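Side-chain contacts in 7,8-dihydro-6-hydroxymethylpterin pyrophosphokinase-dihydropteroate synthase (Plasmodium falciparum, PDB 6JWS), which probably catalyses two successive steps of folate synthesis: pyrophosphorylation of 6-hydroxymethyl-7,8-dihydropterin by ATP, then its condensation with 4-aminobenzoate to dihydropteroate: residues 212-215 with 216-219; 671-674 with 675-679. The protein carries 1 engineered substitution. All coordinates share one frame; numbering follows the deposited sequence.

Contact 1 of 2, residues 212-215 with 216-219; sequences LFFN and DFTI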
loop_
_atom_site.group_PDB
_atom_site.type_symbol
_atom_site.label_atom_id
_atom_site.label_comp_id
_atom_site.label_asym_id
_atom_site.label_seq_id
_atom_site.Cartn_x
_atom_site.Cartn_y
_atom_site.Cartn_z
ATOM N N LEU B 212 28.842 -15.228 -27.448
ATOM C CA LEU B 212 27.816 -14.433 -28.096
ATOM C C LEU B 212 28.483 -13.482 -29.078
ATOM O O LEU B 212 28.001 -13.272 -30.179
ATOM C CB LEU B 212 27.001 -13.678 -27.038
ATOM C CG LEU B 212 26.251 -14.543 -26.019
ATOM C CD1 LEU B 212 25.688 -13.681 -24.886
ATOM C CD2 LEU B 212 25.143 -15.364 -26.678
ATOM N N PHE B 213 29.577 -12.861 -28.652
ATOM C CA PHE B 213 30.262 -11.925 -29.514
ATOM C C PHE B 213 31.756 -12.118 -29.322
ATOM O O PHE B 213 32.199 -12.583 -28.276
ATOM C CB PHE B 213 29.895 -10.482 -29.164
ATOM C CG PHE B 213 28.468 -10.083 -29.440
ATOM C CD1 PHE B 213 28.011 -9.929 -30.742
ATOM C CD2 PHE B 213 27.585 -9.834 -28.391
ATOM C CE1 PHE B 213 26.697 -9.540 -30.991
ATOM C CE2 PHE B 213 26.277 -9.444 -28.642
ATOM C CZ PHE B 213 25.832 -9.299 -29.943
ATOM N N PHE B 214 32.514 -11.747 -30.349
ATOM C CA PHE B 214 33.967 -11.753 -30.283
ATOM C C PHE B 214 34.453 -10.631 -31.192
ATOM O O PHE B 214 34.373 -10.730 -32.417
ATOM C CB PHE B 214 34.514 -13.126 -30.685
ATOM C CG PHE B 214 35.954 -13.366 -30.306
ATOM C CD1 PHE B 214 36.975 -12.611 -30.861
ATOM C CD2 PHE B 214 36.284 -14.366 -29.406
ATOM C CE1 PHE B 214 38.296 -12.834 -30.499
ATOM C CE2 PHE B 214 37.606 -14.591 -29.054
ATOM C CZ PHE B 214 38.607 -13.829 -29.607
ATOM N N ASN B 215 34.908 -9.546 -30.572
ATOM C CA ASN B 215 35.185 -8.335 -31.315
ATOM C C ASN B 215 33.977 -8.049 -32.201
ATOM O O ASN B 215 32.846 -8.382 -31.825
ATOM C CB ASN B 215 36.551 -8.410 -32.004
ATOM C CG ASN B 215 37.684 -8.520 -31.001
ATOM O OD1 ASN B 215 37.544 -8.111 -29.843
ATOM N ND2 ASN B 215 38.804 -9.092 -31.421
ATOM N N ASP B 216 34.239 -7.459 -33.376
ATOM C CA ASP B 216 33.197 -7.103 -34.325
ATOM C C ASP B 216 33.086 -8.166 -35.421
ATOM O O ASP B 216 32.551 -7.890 -36.488
ATOM C CB ASP B 216 33.487 -5.733 -34.937
ATOM C CG ASP B 216 34.804 -5.708 -35.701
ATOM O OD1 ASP B 216 35.532 -6.727 -35.670
ATOM O OD2 ASP B 216 35.087 -4.678 -36.334
ATOM N N PHE B 217 33.579 -9.380 -35.152
ATOM C CA PHE B 217 33.657 -10.417 -36.174
ATOM C C PHE B 217 32.264 -10.935 -36.535
ATOM O O PHE B 217 31.377 -11.030 -35.683
ATOM C CB PHE B 217 34.502 -11.612 -35.711
ATOM C CG PHE B 217 35.952 -11.330 -35.390
ATOM C CD1 PHE B 217 36.551 -10.133 -35.746
ATOM C CD2 PHE B 217 36.725 -12.288 -34.753
ATOM C CE1 PHE B 217 37.875 -9.873 -35.425
ATOM C CE2 PHE B 217 38.053 -12.032 -34.436
ATOM C CZ PHE B 217 38.624 -10.825 -34.775
ATOM N N THR B 218 32.114 -11.311 -37.810
ATOM C CA THR B 218 30.955 -12.033 -38.308
ATOM C C THR B 218 31.449 -13.332 -38.939
ATOM O O THR B 218 32.036 -13.310 -40.019
ATOM C CB THR B 218 30.224 -11.203 -39.369
ATOM O OG1 THR B 218 29.992 -9.878 -38.895
ATOM C CG2 THR B 218 28.920 -11.831 -39.812
ATOM N N ILE B 219 31.190 -14.455 -38.264
ATOM C CA ILE B 219 31.745 -15.747 -38.635
ATOM C C ILE B 219 30.627 -16.787 -38.655
ATOM O O ILE B 219 29.767 -16.781 -37.776
ATOM C CB ILE B 219 32.847 -16.141 -37.629
ATOM C CG1 ILE B 219 34.108 -15.301 -37.834
ATOM C CG2 ILE B 219 33.135 -17.637 -37.663
ATOM C CD1 ILE B 219 34.902 -15.084 -36.573
HETATM O O HOH W 1 31.361 -10.370 -32.628
#

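Contact 2 of 2, residues 671-674 with 675-679; sequences LAIA and SYSYY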
loop_
_atom_site.group_PDB
_atom_site.type_symbol
_atom_site.label_atom_id
_atom_site.label_comp_id
_atom_site.label_asym_id
_atom_site.label_seq_id
_atom_site.Cartn_x
_atom_site.Cartn_y
_atom_site.Cartn_z
ATOM N N LEU B 671 7.981 1.305 12.007
ATOM C CA LEU B 671 7.163 0.181 11.551
ATOM C C LEU B 671 6.243 0.625 10.411
ATOM O O LEU B 671 5.897 -0.169 9.533
ATOM C CB LEU B 671 6.342 -0.391 12.711
ATOM C CG LEU B 671 7.117 -1.022 13.864
ATOM C CD1 LEU B 671 6.153 -1.369 15.010
ATOM C CD2 LEU B 671 7.871 -2.254 13.401
ATOM N N ALA B 672 5.860 1.904 10.424
ATOM C CA ALA B 672 5.177 2.518 9.292
ATOM C C ALA B 672 6.060 2.439 8.034
ATOM O O ALA B 672 5.570 2.140 6.943
ATOM C CB ALA B 672 4.818 3.952 9.642
ATOM N N ILE B 673 7.373 2.695 8.183
ATOM C CA ILE B 673 8.275 2.648 7.035
ATOM C C ILE B 673 8.526 1.198 6.621
ATOM O O ILE B 673 8.710 0.905 5.439
ATOM C CB ILE B 673 9.565 3.453 7.293
ATOM C CG1 ILE B 673 9.220 4.922 7.575
ATOM C CG2 ILE B 673 10.523 3.330 6.101
ATOM C CD1 ILE B 673 10.395 5.768 8.008
ATOM N N ALA B 674 8.482 0.277 7.591
ATOM C CA ALA B 674 8.519 -1.145 7.254
ATOM C C ALA B 674 7.363 -1.511 6.319
ATOM O O ALA B 674 7.563 -2.263 5.363
ATOM C CB ALA B 674 8.506 -2.008 8.499
ATOM N N SER B 675 6.167 -0.961 6.596
ATOM C CA SER B 675 4.966 -1.248 5.807
ATOM C C SER B 675 5.115 -0.701 4.395
ATOM O O SER B 675 4.842 -1.408 3.427
ATOM C CB SER B 675 3.727 -0.646 6.416
ATOM O OG SER B 675 3.569 -1.156 7.717
ATOM N N TYR B 676 5.474 0.587 4.339
ATOM C CA TYR B 676 5.762 1.288 3.101
ATOM C C TYR B 676 6.782 0.486 2.288
ATOM O O TYR B 676 6.574 0.242 1.104
ATOM C CB TYR B 676 6.252 2.709 3.407
ATOM C CG TYR B 676 6.555 3.508 2.166
ATOM C CD1 TYR B 676 5.516 3.961 1.360
ATOM C CD2 TYR B 676 7.867 3.824 1.809
ATOM C CE1 TYR B 676 5.769 4.688 0.214
ATOM C CE2 TYR B 676 8.138 4.576 0.675
ATOM C CZ TYR B 676 7.088 4.992 -0.124
ATOM O OH TYR B 676 7.314 5.722 -1.249
ATOM N N SER B 677 7.844 0.021 2.953
ATOM C CA SER B 677 8.938 -0.715 2.320
ATOM C C SER B 677 8.444 -2.031 1.743
ATOM O O SER B 677 8.854 -2.423 0.650
ATOM C CB SER B 677 10.043 -0.997 3.317
ATOM O OG SER B 677 10.694 0.220 3.665
ATOM N N TYR B 678 7.593 -2.712 2.528
ATOM C CA TYR B 678 6.955 -3.943 2.106
ATOM C C TYR B 678 6.170 -3.716 0.811
ATOM O O TYR B 678 6.279 -4.499 -0.148
ATOM C CB TYR B 678 6.033 -4.485 3.202
ATOM C CG TYR B 678 5.227 -5.657 2.701
ATOM C CD1 TYR B 678 5.759 -6.940 2.716
ATOM C CD2 TYR B 678 3.979 -5.466 2.131
ATOM C CE1 TYR B 678 5.045 -8.015 2.216
ATOM C CE2 TYR B 678 3.256 -6.526 1.618
ATOM C CZ TYR B 678 3.792 -7.801 1.667
ATOM O OH TYR B 678 3.100 -8.850 1.139
ATOM N N TYR B 679 5.374 -2.638 0.772
ATOM C CA TYR B 679 4.569 -2.390 -0.423
ATOM C C TYR B 679 5.403 -1.907 -1.604
ATOM O O TYR B 679 5.005 -2.108 -2.747
ATOM C CB TYR B 679 3.421 -1.417 -0.168
ATOM C CG TYR B 679 2.344 -2.054 0.655
ATOM C CD1 TYR B 679 1.692 -3.179 0.196
ATOM C CD2 TYR B 679 1.997 -1.547 1.892
ATOM C CE1 TYR B 679 0.711 -3.792 0.952
ATOM C CE2 TYR B 679 1.018 -2.143 2.661
ATOM C CZ TYR B 679 0.376 -3.271 2.186
ATOM O OH TYR B 679 -0.586 -3.875 2.945
#

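Contact 1 of 2, residues 212-215 with 216-219
Phe214 and Phe217 are the end residues of a type II' beta turn, with Asn215 and Asp216 at its corner. The turn leaves strand 208-214, an outer strand of the antiparallel sheet of the HPPK part. Earlier on this strand Asp208 and Asp210 bind magnesium. Leu212 and Phe213 form a classic bulge opposite Val19 just before the turn.

The backbone bond runs from Phe217 N to Phe214 O, 3.2 Å, with an N-H...O angle of 159°. Asn215 takes a positive phi, 49°, as the second residue of such a turn does.

The aromatic contact is side by side. The Phe214 and Phe217 rings point the same way, with planes at 21°. They are nearly parallel but displaced, with little overlap, and their centroids are 5.7 Å apart. Their closest atoms are Phe214 CD1 and Phe217 CE2, at 3.8 Å. Helix 177-190 packs on Phe214 through Pro177 and Met180.

Asn215 adds a CH-pi contact. Its CB lies over one face of the Phe217 ring, 4.2 Å from the centroid. The amide plane is perpendicular to the ring. The amide itself is held by strand 16-24: OD1 accepts from Ile17 N, and ND2 donates to Asn16 OD1. Both buried polar atoms are thus satisfied.

One water links Phe214 N, Asn215 O and Phe217 O. It has more acceptors in reach than protons, so its donor bonds may be shared. Its oxygen accepts from Phe214 N at 2.9 Å and lies 2.6 Å from Asn215 O and 3.1 Å from Phe217 O.

Contact 2 of 2, residues 671-674 with 675-679
Ser677 folds its hydroxyl back onto Ile673, one helical turn earlier. Ser677 OG is anti to its own carbonyl carbon (chi1 -69°). This brings OG to 2.7 Å from Ile673 O, to which it donates. Ser677 N donates to the same oxygen at 2.8 Å. The two donors come from opposite faces of the carbonyl plane. OG stands well above that plane, 37° out of it, while the N-H is tilted less. Ile673 CG2 lies 4.0 Å from the same OG. The Ile673 side chain packs on Tyr606, Phe611 and Ile612.

Ser675 lies one turn after Leu671. Its OG is 3.1 Å from Leu671 O, but that bond is not settled, because the proton has another acceptor in reach. The strongest partner of this OG is Ser675 OG of the second subunit. Leu671 also packs on Leu671 of that subunit.

Tyr676 and Tyr678 both turn CG anti to the backbone N, and their rings lead away from the preceding turn. Tyr676 OH bonds to Leu591 O and Tyr678 OH to Asp704 OD2. Tyr678 CD2 sits over one face of the Tyr679 ring, 3.7 Å above its plane. The backbone bond from Tyr676 N to Ala672 O is nearly straight, 176°.

The pattern is that of an alpha helix with serines close to i-4 carbonyls, one of them clearly bonded. Helix 657-680 connects strands 603-604 and 684-687 as a beta-alpha-beta crossover of the TIM barrel, and it faces the dimer partner.

Both contacts are local and largely buried, but they share no element of the fold. Their nearest atoms are about 32 Å apart, on opposite sides of the chain's centre. Contact 1 belongs to the kinase part, at the end of a strand in an antiparallel sheet. Contact 2 belongs to the synthase barrel. In contact 1 two phenylalanine rings and an asparagine CB pack round a tight turn, with a water bridging the backbone. In contact 2 a serine hydroxyl bonds back to a helix carbonyl, and tyrosine hydroxyls reach other parts of the fold. The second subunit touches only contact 2. No other chain of the assembly touches residues 212-219.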